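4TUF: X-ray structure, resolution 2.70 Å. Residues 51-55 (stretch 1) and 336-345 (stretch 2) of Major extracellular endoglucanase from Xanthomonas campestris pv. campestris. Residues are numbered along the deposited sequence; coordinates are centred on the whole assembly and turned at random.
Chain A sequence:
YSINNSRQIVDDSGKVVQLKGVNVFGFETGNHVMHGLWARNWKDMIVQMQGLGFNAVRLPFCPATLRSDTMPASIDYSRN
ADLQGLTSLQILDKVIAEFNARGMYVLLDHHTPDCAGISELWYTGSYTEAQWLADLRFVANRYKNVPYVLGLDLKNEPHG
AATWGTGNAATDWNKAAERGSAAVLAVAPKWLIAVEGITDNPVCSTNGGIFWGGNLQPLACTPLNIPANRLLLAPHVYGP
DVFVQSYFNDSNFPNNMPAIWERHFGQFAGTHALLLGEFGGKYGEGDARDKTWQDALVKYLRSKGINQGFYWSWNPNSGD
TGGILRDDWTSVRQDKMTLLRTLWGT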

# COMPACT_ATOMS: atom_id res chain seq x y z
N GLY A 51 11.21 2.54 -15.97
CA GLY A 51 11.49 3.52 -17.00
C GLY A 51 10.56 4.72 -17.00
O GLY A 51 10.92 5.79 -17.49
N LEU A 52 9.37 4.55 -16.44
CA LEU A 52 8.40 5.63 -16.38
C LEU A 52 8.74 6.60 -15.26
O LEU A 52 8.25 7.73 -15.22
CB LEU A 52 6.98 5.09 -16.18
CG LEU A 52 6.41 4.24 -17.31
CD1 LEU A 52 5.16 3.53 -16.84
CD2 LEU A 52 6.12 5.09 -18.53
N GLY A 53 9.58 6.14 -14.33
CA GLY A 53 10.03 6.97 -13.24
C GLY A 53 9.83 6.36 -11.86
O GLY A 53 10.30 6.92 -10.87
N PHE A 54 9.12 5.24 -11.79
CA PHE A 54 8.87 4.58 -10.51
C PHE A 54 10.15 3.95 -9.97
O PHE A 54 10.90 3.31 -10.71
CB PHE A 54 7.79 3.49 -10.63
CG PHE A 54 6.43 4.00 -11.01
CD1 PHE A 54 5.63 4.64 -10.09
CD2 PHE A 54 5.94 3.82 -12.29
CE1 PHE A 54 4.37 5.09 -10.44
CE2 PHE A 54 4.69 4.27 -12.65
CZ PHE A 54 3.90 4.91 -11.72
N ASN A 55 10.40 4.13 -8.67
CA ASN A 55 11.54 3.47 -8.04
C ASN A 55 11.10 2.65 -6.84
O ASN A 55 11.94 2.18 -6.07
CB ASN A 55 12.59 4.50 -7.62
CG ASN A 55 12.22 5.22 -6.34
OD1 ASN A 55 11.05 5.36 -6.00
ND2 ASN A 55 13.24 5.69 -5.62
N LYS A 336 -1.90 10.39 -16.18
CA LYS A 336 -1.66 9.86 -14.85
C LYS A 336 -0.18 9.96 -14.49
O LYS A 336 0.16 10.29 -13.35
CB LYS A 336 -2.12 8.40 -14.76
CG LYS A 336 -3.61 8.24 -14.51
CD LYS A 336 -3.96 6.79 -14.24
CE LYS A 336 -5.45 6.62 -14.00
NZ LYS A 336 -5.80 5.19 -13.77
N MET A 337 0.69 9.70 -15.46
CA MET A 337 2.13 9.81 -15.22
C MET A 337 2.57 11.26 -15.01
O MET A 337 3.46 11.54 -14.21
CB MET A 337 2.93 9.18 -16.36
CG MET A 337 2.95 7.66 -16.32
SD MET A 337 3.20 6.98 -14.66
CE MET A 337 4.85 7.56 -14.28
N THR A 338 1.94 12.19 -15.72
CA THR A 338 2.28 13.60 -15.58
C THR A 338 1.85 14.11 -14.21
O THR A 338 2.51 14.96 -13.62
CB THR A 338 1.64 14.44 -16.70
OG1 THR A 338 2.14 13.99 -17.97
CG2 THR A 338 1.98 15.92 -16.54
N LEU A 339 0.75 13.57 -13.70
CA LEU A 339 0.27 13.90 -12.36
C LEU A 339 1.23 13.41 -11.28
O LEU A 339 1.52 14.13 -10.32
CB LEU A 339 -1.12 13.30 -12.13
CG LEU A 339 -1.74 13.54 -10.75
CD1 LEU A 339 -2.27 14.96 -10.64
CD2 LEU A 339 -2.83 12.52 -10.48
N LEU A 340 1.71 12.19 -11.44
CA LEU A 340 2.63 11.60 -10.46
C LEU A 340 3.97 12.32 -10.45
O LEU A 340 4.54 12.55 -9.39
CB LEU A 340 2.82 10.11 -10.75
CG LEU A 340 1.62 9.22 -10.41
CD1 LEU A 340 1.80 7.84 -10.98
CD2 LEU A 340 1.42 9.15 -8.91
N ARG A 341 4.48 12.68 -11.62
CA ARG A 341 5.77 13.37 -11.69
C ARG A 341 5.66 14.75 -11.05
O ARG A 341 6.62 15.25 -10.46
CB ARG A 341 6.26 13.48 -13.13
CG ARG A 341 6.55 12.12 -13.75
CD ARG A 341 7.28 12.22 -15.07
NE ARG A 341 7.45 10.90 -15.68
CZ ARG A 341 6.75 10.45 -16.72
NH1 ARG A 341 5.82 11.22 -17.28
NH2 ARG A 341 6.98 9.24 -17.19
N THR A 342 4.48 15.34 -11.15
CA THR A 342 4.20 16.60 -10.47
C THR A 342 4.32 16.41 -8.96
O THR A 342 4.97 17.20 -8.28
CB THR A 342 2.79 17.12 -10.82
OG1 THR A 342 2.79 17.60 -12.17
CG2 THR A 342 2.39 18.26 -9.89
N LEU A 343 3.69 15.36 -8.45
CA LEU A 343 3.77 15.01 -7.04
C LEU A 343 5.21 14.74 -6.61
O LEU A 343 5.66 15.22 -5.57
CB LEU A 343 2.91 13.78 -6.73
CG LEU A 343 3.01 13.22 -5.31
CD1 LEU A 343 2.44 14.20 -4.30
CD2 LEU A 343 2.33 11.86 -5.20
N TRP A 344 5.94 13.99 -7.43
CA TRP A 344 7.31 13.60 -7.11
C TRP A 344 8.30 14.76 -7.16
O TRP A 344 9.37 14.70 -6.56
CB TRP A 344 7.79 12.51 -8.07
CG TRP A 344 6.99 11.24 -8.02
CD1 TRP A 344 6.17 10.82 -7.02
CD2 TRP A 344 6.95 10.23 -9.04
NE1 TRP A 344 5.61 9.61 -7.35
CE2 TRP A 344 6.07 9.22 -8.58
CE3 TRP A 344 7.56 10.07 -10.29
CZ2 TRP A 344 5.80 8.08 -9.33
CZ3 TRP A 344 7.29 8.93 -11.03
CH2 TRP A 344 6.41 7.95 -10.55
N GLY A 345 7.95 15.82 -7.89
CA GLY A 345 8.85 16.96 -8.05
C GLY A 345 9.87 16.71 -9.14
O GLY A 345 11.03 17.13 -9.04

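Phe 54 sits at the centre of this contact, buried, with its ring reaching the helix even though its CA-to-CB bond points sideways. Three helix residues, Met 337, Leu 340 and Trp 344, present their CA-to-CB bonds toward the other stretch; spaced three and four apart, they fall along one side of the helix. Trp 344 turns the edge of its six-membered ring onto the face of Phe 54, with CH2 3.4 Å from Phe 54 CD1 and the planes at 77°, an offset edge-to-face pair. At the tip of the phenylalanine, Phe 54 CZ lies 3.7 Å from both Met 337 SD and Leu 340 CD1, each approaching obliquely. Met 337 also extends the apolar patch outward, its CE 3.8 Å from Leu 52 CB.

Gly 53 lets the backbone pass close to the tryptophan. Its phi of 127° and psi of -8°, in a Schellman motif, would jam a CB against Leu 52 O, which by itself calls for glycine; an ideal CB would also lie a tight 3.1 Å from Trp 344 CZ3.

The polar edge belongs to Arg 341. Its extended side chain brings NH2 within 2.8 Å of Leu 52 O in a good hydrogen bond, while NE adds a weak one to the same Leu 52 O at 3.3 Å. Leu 52 O lies at the guanidinium edge, near its plane, and the two bonds tie this backbone carbonyl to the helix beside the apolar packing.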